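PDB 2OLM: Arf-GAP domain and FG repeat-containing protein 1, which is required for vesicle docking or fusion in acrosome biogenesis and acts as a cofactor of HIV-1 Rev in moving viral RNAs to the cytoplasm. Local coordinates for residues 15-20 against 65-70; 32-37 against 46-51. One frame throughout, in Å; residues are numbered along the deposited sequence.

In the fold
Both contacts lie in the Arf-GAP domain, with centres about 13 Å apart. Contact 1 sets the end of helix 3-20 against the chain that leaves strand 64-66. Contact 2 falls between these segments in sequence. It joins the loop before strand 38-40 to strand 45-47 and the start of helix 49-55. All three strands form one antiparallel sheet, with 38-40 in the middle. The two sites touch directly. Ile-67 N lies 2.9 Å from Thr-37 O, a probable hydrogen bond, and Thr-20 and Met-19 pack on the ring of Phe-46. The N-terminal helix thus packs on a sheet whose strands 38-40 and 45-47 belong to the zinc finger.

Contact 1. Residues 15-20 against 65-70; sequences MLRDMT and KSISMT
Ile-67 is the centre of this contact, meeting Leu-16 and Arg-17 near the end of helix 3-20. The helix packs here on the turn that follows strand 64-66, an outer strand, within this chain, of the small antiparallel sheet of the Arf-GAP domain. The touching group of Ile-67 is its CG2 methyl. It stands anti to the backbone N, while CG1 lies beside that N (chi1 -66°). Ile-67 CG2 sits over one face of the Arg-17 guanidinium, 3.7 Å from Arg-17 NH2.

The Arg-17 chain is bent at chi2 (-66°), which turns CD away from a fully extended path. The guanidinium has its strongest polar partner in the other copy of the protein. Arg-17 NH1 forms a salt bridge with Glu-10 of the second subunit, whose OE1 also bonds to Thr-20 OG1. The face packing therefore borders the contact between subunits.

Leu-16 is buried and meets Ile-67 with its CD2 methyl. Leu-16 CD2 lies 4.0 Å from Ile-67 CG2. The same Leu-16 CD2 is 3.6 Å from Ile-67 O, so it packs on backbone as well as side chain. Phe-72 also touches Leu-16, and Phe-46 touches Ile-67.

The turn beyond the strand is held by its own polar groups. Ser-66 OG accepts from Met-69 N at 3.0 Å, an ST motif. The bond from Ser-68 N to this oxygen is weak. Ser-66 O takes two bonds from Thr-70, one from its backbone N and one from its hydroxyl. Thr-70 OG1 lies in the carbonyl plane on a lone pair of Ser-66 O, at 2.8 Å.

Contact 2. Residues 32-37 against 46-51; sequences DQRGPT and FVCTSC. With ZN (zinc ion), chain B.
Three hydrogen bonds join Arg-34 and Thr-37 to Val-47, Cys-48 and Thr-49. Thr-37 N donates to Val-47 O over 2.9 Å, tying the loop to the end of strand 45-47. Thr-37 OG1 and Thr-49 OG1 are hydrogen-bonded at 2.8 Å, and either could be the donor. These two side chains cross at about a right angle. The third bond runs from Arg-34 NH1 to Cys-48 SG, at 3.4 Å and 154°. The sulfur lies at the edge of the guanidinium, almost in its plane. Gln-33 CB lies over the centre of one face.

The sulfur of Cys-48 is also a metal ligand, 2.3 Å from the zinc ion. Cys-51 SG binds the same ion, and Cys-28 and Cys-31 complete the site. This is the C4-type zinc finger of the Arf-GAP domain, built from two CxxC pairs. Cys-48 holds the N-cap position of helix 49-55. Cys-48 SG stands between the backbone N and the carbonyl carbon (chi1 75°) and accepts from Cys-51 N at 3.4 Å, with a nearly straight angle of 169°. The sulfur thus has zinc and two N-H donors around it. Both N-H groups would be expected to help stabilise negative charge on this sulfur.

The remaining contacts are van der Waals packing. Arg-34 lays its aliphatic part on Cys-48, with Arg-34 CG 3.6 Å from Cys-48 CB. Pro-36 sits against the strand. Pro-36 CB is 3.7 Å from Phe-46 CB, and the two side chains cross obliquely. The Phe-46 ring turns from residues 32-37 and meets Met-19 and Thr-20 of helix 3-20. Pro-36 CA lies 3.3 Å from Val-47 O, the oxygen that also accepts from Thr-37 N.

Contact 1. Residues 15-20 against 65-70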
ATOM      1  N   MET A  15       5.494   1.111  -6.437  1.00 13.20           N
ATOM      2  CA  MET A  15       5.944   0.097  -7.412  1.00 13.45           C
ATOM      3  C   MET A  15       5.261  -1.253  -7.171  1.00 13.76           C
ATOM      4  O   MET A  15       4.834  -1.908  -8.103  1.00 13.67           O
ATOM      5  CB  MET A  15       7.467  -0.051  -7.335  1.00 15.43           C
ATOM      6  CG  MET A  15       8.223   1.140  -7.825  1.00 13.74           C
ATOM      7  SD  MET A  15       9.960   1.198  -7.283  1.00 18.60           S
ATOM      8  CE  MET A  15      10.790   0.216  -8.551  1.00 23.92           C
ATOM      9  N   LEU A  16       5.125  -1.626  -5.921  1.00 13.55           N
ATOM     10  CA  LEU A  16       4.443  -2.853  -5.525  1.00 13.29           C
ATOM     11  C   LEU A  16       2.983  -2.869  -5.963  1.00 11.81           C
ATOM     12  O   LEU A  16       2.466  -3.850  -6.527  1.00 13.34           O
ATOM     13  CB  LEU A  16       4.573  -3.019  -4.001  1.00 12.65           C
ATOM     14  CG  LEU A  16       3.966  -4.259  -3.399  1.00 13.88           C
ATOM     15  CD1 LEU A  16       4.658  -5.514  -3.973  1.00 14.77           C
ATOM     16  CD2 LEU A  16       4.117  -4.190  -1.873  1.00 15.98           C
ATOM     17  N   ARG A  17       2.295  -1.754  -5.735  1.00 12.70           N
ATOM     18  CA  ARG A  17       0.877  -1.667  -6.103  1.00 12.53           C
ATOM     19  C   ARG A  17       0.630  -1.542  -7.618  1.00 13.38           C
ATOM     20  O   ARG A  17      -0.438  -1.937  -8.109  1.00 14.45           O
ATOM     21  CB  ARG A  17       0.241  -0.524  -5.333  1.00 12.65           C
ATOM     22  CG  ARG A  17       0.223  -0.746  -3.828  1.00 13.27           C
ATOM     23  CD  ARG A  17      -0.666  -1.912  -3.403  1.00 14.86           C
ATOM     24  NE  ARG A  17      -0.520  -2.191  -1.980  1.00 14.84           N
ATOM     25  CZ  ARG A  17      -0.997  -3.285  -1.397  1.00 15.44           C
ATOM     26  NH1 ARG A  17      -1.644  -4.163  -2.115  1.00 15.05           N
ATOM     27  NH2 ARG A  17      -0.832  -3.490  -0.120  1.00 15.76           N
ATOM     28  N   ASP A  18       1.616  -1.033  -8.351  1.00 14.54           N
ATOM     29  CA  ASP A  18       1.619  -1.149  -9.798  1.00 15.43           C
ATOM     30  C   ASP A  18       1.563  -2.638 -10.175  1.00 15.75           C
ATOM     31  O   ASP A  18       0.783  -3.038 -11.034  1.00 18.15           O
ATOM     32  CB  ASP A  18       2.828  -0.455 -10.407  1.00 17.11           C
ATOM     33  CG  ASP A  18       2.828  -0.491 -11.931  1.00 26.86           C
ATOM     34  OD1 ASP A  18       2.154   0.362 -12.559  1.00 30.78           O
ATOM     35  OD2 ASP A  18       3.511  -1.391 -12.493  1.00 35.49           O
ATOM     36  N   MET A  19       2.361  -3.463  -9.499  1.00 13.63           N
ATOM     37  CA  MET A  19       2.406  -4.879  -9.819  1.00 13.70           C
ATOM     38  C   MET A  19       1.195  -5.615  -9.327  1.00 12.35           C
ATOM     39  O   MET A  19       0.671  -6.483 -10.034  1.00 13.43           O
ATOM     40  CB  MET A  19       3.647  -5.530  -9.209  1.00 14.05           C
ATOM     41  CG  MET A  19       4.918  -5.219  -9.980  1.00 12.53           C
ATOM     42  SD  MET A  19       6.379  -6.039  -9.300  1.00 14.58           S
ATOM     43  CE  MET A  19       6.764  -4.926  -7.940  1.00 15.11           C
ATOM     44  N   THR A  20       0.688  -5.296  -8.141  1.00 11.84           N
ATOM     45  CA  THR A  20      -0.435  -6.073  -7.616  1.00 12.06           C
ATOM     46  C   THR A  20      -1.718  -5.882  -8.416  1.00 14.97           C
ATOM     47  O   THR A  20      -2.638  -6.704  -8.304  1.00 15.59           O
ATOM     48  CB  THR A  20      -0.724  -5.793  -6.166  1.00 13.73           C
ATOM     49  OG1 THR A  20      -0.909  -4.378  -6.025  1.00 13.89           O
ATOM     50  CG2 THR A  20       0.410  -6.258  -5.258  1.00 14.48           C
ATOM     51  N   LYS A  65       6.845 -13.368   1.944  1.00  9.38           N
ATOM     52  CA  LYS A  65       6.859 -12.125   2.664  1.00  8.40           C
ATOM     53  C   LYS A  65       5.535 -11.411   2.457  1.00  8.29           C
ATOM     54  O   LYS A  65       4.956 -11.380   1.361  1.00  9.08           O
ATOM     55  CB  LYS A  65       7.981 -11.243   2.176  1.00 10.58           C
ATOM     56  CG  LYS A  65       9.358 -11.859   2.396  1.00 11.70           C
ATOM     57  CD  LYS A  65      10.487 -10.852   2.150  1.00 15.06           C
ATOM     58  CE  LYS A  65      11.813 -11.440   2.456  1.00 14.86           C
ATOM     59  NZ  LYS A  65      12.866 -10.357   2.575  1.00 18.28           N
ATOM     60  N   SER A  66       5.023 -10.821   3.534  1.00 10.09           N
ATOM     61  CA  SER A  66       3.710 -10.154   3.529  1.00  9.89           C
ATOM     62  C   SER A  66       3.715  -8.941   2.615  1.00 10.81           C
ATOM     63  O   SER A  66       4.593  -8.116   2.705  1.00 11.75           O
ATOM     64  CB  SER A  66       3.397  -9.717   4.936  1.00 11.91           C
ATOM     65  OG  SER A  66       2.297  -8.802   4.936  1.00 12.92           O
ATOM     66  N   ILE A  67       2.712  -8.868   1.742  1.00 10.36           N
ATOM     67  CA  ILE A  67       2.585  -7.701   0.865  1.00 12.07           C
ATOM     68  C   ILE A  67       2.435  -6.400   1.643  1.00 14.57           C
ATOM     69  O   ILE A  67       3.098  -5.403   1.331  1.00 15.53           O
ATOM     70  CB  ILE A  67       1.434  -7.889  -0.141  1.00 10.57           C
ATOM     71  CG1 ILE A  67       1.775  -9.036  -1.121  1.00 12.17           C
ATOM     72  CG2 ILE A  67       1.128  -6.584  -0.891  1.00 13.32           C
ATOM     73  CD1 ILE A  67       0.685  -9.398  -2.050  1.00 13.55           C
ATOM     74  N   SER A  68       1.614  -6.443   2.673  1.00 14.12           N
ATOM     75  CA  SER A  68       1.274  -5.204   3.412  1.00 16.23           C
ATOM     76  C   SER A  68       2.237  -4.870   4.540  1.00 15.44           C
ATOM     77  O   SER A  68       2.318  -3.702   4.943  1.00 17.73           O
ATOM     78  CB  SER A  68      -0.118  -5.320   3.976  1.00 18.22           C
ATOM     79  OG  SER A  68      -0.169  -6.346   4.908  1.00 18.18           O
ATOM     80  N   MET A  69       2.997  -5.843   5.054  1.00 13.36           N
ATOM     81  CA  MET A  69       3.772  -5.589   6.242  1.00 14.63           C
ATOM     82  C   MET A  69       5.283  -5.594   6.049  1.00 16.42           C
ATOM     83  O   MET A  69       6.031  -5.153   6.922  1.00 21.39           O
ATOM     84  CB  MET A  69       3.336  -6.592   7.313  1.00 16.40           C
ATOM     85  CG  MET A  69       1.730  -6.763   7.391  1.00 20.53           C
ATOM     86  SD  MET A  69       1.068  -7.663   8.824  1.00 20.33           S
ATOM     87  CE  MET A  69       2.007  -6.664   9.702  1.00 12.39           C
ATOM     88  N   THR A  70       5.765  -6.074   4.913  1.00 13.78           N
ATOM     89  CA  THR A  70       7.217  -6.135   4.696  1.00 15.19           C
ATOM     90  C   THR A  70       7.725  -4.801   4.179  1.00 16.72           C
ATOM     91  O   THR A  70       7.077  -4.136   3.378  1.00 15.94           O
ATOM     92  CB  THR A  70       7.549  -7.229   3.653  1.00 12.52           C
ATOM     93  OG1 THR A  70       6.978  -8.462   4.073  1.00 14.11           O
ATOM     94  CG2 THR A  70       9.037  -7.403   3.439  1.00 15.94           C
TER

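Contact 2. Residues 32-37 against 46-51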
ATOM      1  N   ASP A  32      -4.983 -19.950  -7.737  1.00 10.66           N
ATOM      2  CA  ASP A  32      -5.862 -19.160  -8.613  1.00 14.33           C
ATOM      3  C   ASP A  32      -7.240 -18.934  -8.005  1.00 17.52           C
ATOM      4  O   ASP A  32      -8.181 -18.620  -8.746  1.00 23.77           O
ATOM      5  CB  ASP A  32      -5.998 -19.849  -9.991  1.00 15.11           C
ATOM      6  CG  ASP A  32      -6.511 -18.915 -11.062  1.00 20.23           C
ATOM      7  OD1 ASP A  32      -5.984 -17.818 -11.178  1.00 17.95           O
ATOM      8  OD2 ASP A  32      -7.465 -19.301 -11.797  1.00 23.60           O
ATOM      9  N   GLN A  33      -7.368 -19.058  -6.685  1.00 17.41           N
ATOM     10  CA  GLN A  33      -8.713 -19.064  -6.051  1.00 22.44           C
ATOM     11  C   GLN A  33      -9.009 -17.790  -5.330  1.00 24.81           C
ATOM     12  O   GLN A  33     -10.169 -17.528  -5.009  1.00 25.10           O
ATOM     13  CB  GLN A  33      -8.860 -20.195  -5.033  1.00 23.66           C
ATOM     14  CG  GLN A  33      -8.936 -21.593  -5.600  1.00 29.59           C
ATOM     15  CD  GLN A  33      -9.425 -22.618  -4.588  1.00 32.06           C
ATOM     16  OE1 GLN A  33      -8.992 -22.634  -3.431  1.00 39.29           O
ATOM     17  NE2 GLN A  33     -10.313 -23.498  -5.028  1.00 39.13           N
ATOM     18  N   ARG A  34      -7.987 -17.018  -5.006  1.00 20.72           N
ATOM     19  CA  ARG A  34      -8.224 -15.767  -4.308  1.00 23.03           C
ATOM     20  C   ARG A  34      -7.085 -14.801  -4.480  1.00 22.51           C
ATOM     21  O   ARG A  34      -6.078 -15.125  -5.112  1.00 19.41           O
ATOM     22  CB  ARG A  34      -8.419 -16.043  -2.843  1.00 24.62           C
ATOM     23  CG  ARG A  34      -7.219 -16.660  -2.226  1.00 23.02           C
ATOM     24  CD  ARG A  34      -7.532 -17.031  -0.812  1.00 28.14           C
ATOM     25  NE  ARG A  34      -8.556 -18.070  -0.743  1.00 30.45           N
ATOM     26  CZ  ARG A  34      -8.325 -19.386  -0.783  1.00 32.11           C
ATOM     27  NH1 ARG A  34      -7.088 -19.876  -0.920  1.00 29.56           N
ATOM     28  NH2 ARG A  34      -9.350 -20.234  -0.701  1.00 33.62           N
ATOM     29  N   GLY A  35      -7.273 -13.596  -3.956  1.00 19.43           N
ATOM     30  CA  GLY A  35      -6.285 -12.561  -4.027  1.00 18.52           C
ATOM     31  C   GLY A  35      -5.036 -12.857  -3.218  1.00 17.73           C
ATOM     32  O   GLY A  35      -5.111 -13.493  -2.149  1.00 20.48           O
ATOM     33  N   PRO A  36      -3.894 -12.452  -3.749  1.00 14.75           N
ATOM     34  CA  PRO A  36      -2.658 -12.644  -3.001  1.00 13.79           C
ATOM     35  C   PRO A  36      -2.499 -11.701  -1.822  1.00 13.46           C
ATOM     36  O   PRO A  36      -2.917 -10.546  -1.864  1.00 16.29           O
ATOM     37  CB  PRO A  36      -1.564 -12.418  -4.032  1.00 16.37           C
ATOM     38  CG  PRO A  36      -2.163 -11.669  -5.097  1.00 21.31           C
ATOM     39  CD  PRO A  36      -3.648 -11.874  -5.066  1.00 16.80           C
ATOM     40  N   THR A  37      -1.833 -12.239  -0.805  1.00 13.29           N
ATOM     41  CA  THR A  37      -1.490 -11.542   0.426  1.00 12.24           C
ATOM     42  C   THR A  37       0.034 -11.551   0.700  1.00 10.98           C
ATOM     43  O   THR A  37       0.523 -10.833   1.563  1.00 12.06           O
ATOM     44  CB  THR A  37      -2.170 -12.240   1.601  1.00 11.52           C
ATOM     45  OG1 THR A  37      -2.004 -13.652   1.501  1.00 13.39           O
ATOM     46  CG2 THR A  37      -3.689 -11.946   1.577  1.00 14.90           C
ATOM     47  N   PHE A  46       3.065 -13.929  -6.632  1.00  9.24           N
ATOM     48  CA  PHE A  46       2.113 -13.363  -5.660  1.00  9.13           C
ATOM     49  C   PHE A  46       1.146 -14.435  -5.284  1.00  8.40           C
ATOM     50  O   PHE A  46       0.485 -15.012  -6.159  1.00  9.31           O
ATOM     51  CB  PHE A  46       1.381 -12.138  -6.287  1.00  9.79           C
ATOM     52  CG  PHE A  46       2.273 -10.995  -6.583  1.00 10.28           C
ATOM     53  CD1 PHE A  46       2.354  -9.922  -5.717  1.00 14.01           C
ATOM     54  CD2 PHE A  46       3.074 -10.979  -7.694  1.00 12.82           C
ATOM     55  CE1 PHE A  46       3.215  -8.866  -5.962  1.00 12.93           C
ATOM     56  CE2 PHE A  46       3.926  -9.930  -7.938  1.00 13.94           C
ATOM     57  CZ  PHE A  46       3.984  -8.863  -7.082  1.00 11.86           C
ATOM     58  N   VAL A  47       1.058 -14.765  -3.976  1.00  8.11           N
ATOM     59  CA  VAL A  47       0.334 -15.947  -3.487  1.00  9.41           C
ATOM     60  C   VAL A  47      -0.558 -15.586  -2.280  1.00 10.02           C
ATOM     61  O   VAL A  47      -0.330 -14.590  -1.617  1.00 10.34           O
ATOM     62  CB  VAL A  47       1.296 -17.104  -3.080  1.00  8.35           C
ATOM     63  CG1 VAL A  47       1.973 -17.633  -4.332  1.00 10.64           C
ATOM     64  CG2 VAL A  47       2.390 -16.601  -2.105  1.00  9.06           C
ATOM     65  N   CYS A  48      -1.511 -16.445  -1.989  1.00 10.32           N
ATOM     66  CA  CYS A  48      -2.458 -16.248  -0.879  1.00 10.00           C
ATOM     67  C   CYS A  48      -1.854 -16.836   0.412  1.00 12.74           C
ATOM     68  O   CYS A  48      -0.778 -17.471   0.394  1.00 10.62           O
ATOM     69  CB  CYS A  48      -3.798 -16.931  -1.219  1.00 11.31           C
ATOM     70  SG  CYS A  48      -3.861 -18.717  -1.103  1.00 11.69           S
ATOM     71  N   THR A  49      -2.517 -16.634   1.563  1.00 11.01           N
ATOM     72  CA  THR A  49      -2.003 -17.113   2.807  1.00 10.76           C
ATOM     73  C   THR A  49      -1.954 -18.603   2.947  1.00 11.21           C
ATOM     74  O   THR A  49      -0.989 -19.169   3.462  1.00 11.25           O
ATOM     75  CB  THR A  49      -2.814 -16.463   3.959  1.00 12.63           C
ATOM     76  OG1 THR A  49      -2.732 -15.031   3.808  1.00 14.60           O
ATOM     77  CG2 THR A  49      -2.309 -16.955   5.291  1.00 14.40           C
ATOM     78  N   SER A  50      -2.988 -19.295   2.451  1.00 10.61           N
ATOM     79  CA  SER A  50      -3.050 -20.711   2.553  1.00 10.48           C
ATOM     80  C   SER A  50      -1.925 -21.373   1.734  1.00 10.09           C
ATOM     81  O   SER A  50      -1.241 -22.263   2.211  1.00 11.68           O
ATOM     82  CB  SER A  50      -4.419 -21.232   2.123  1.00 13.62           C
ATOM     83  OG  SER A  50      -4.482 -22.606   2.295  1.00 21.05           O
ATOM     84  N   CYS A  51      -1.748 -20.892   0.513  1.00 10.17           N
ATOM     85  CA  CYS A  51      -0.667 -21.441  -0.287  1.00 10.13           C
ATOM     86  C   CYS A  51       0.671 -21.095   0.306  1.00  8.86           C
ATOM     87  O   CYS A  51       1.574 -21.954   0.253  1.00  9.49           O
ATOM     88  CB  CYS A  51      -0.748 -20.933  -1.708  1.00  9.26           C
ATOM     89  SG  CYS A  51      -2.128 -21.682  -2.669  1.00 10.89           S
TER
HETATM   90 ZN    ZN B 201      -3.424 -19.772  -3.109  1.00 11.19          ZN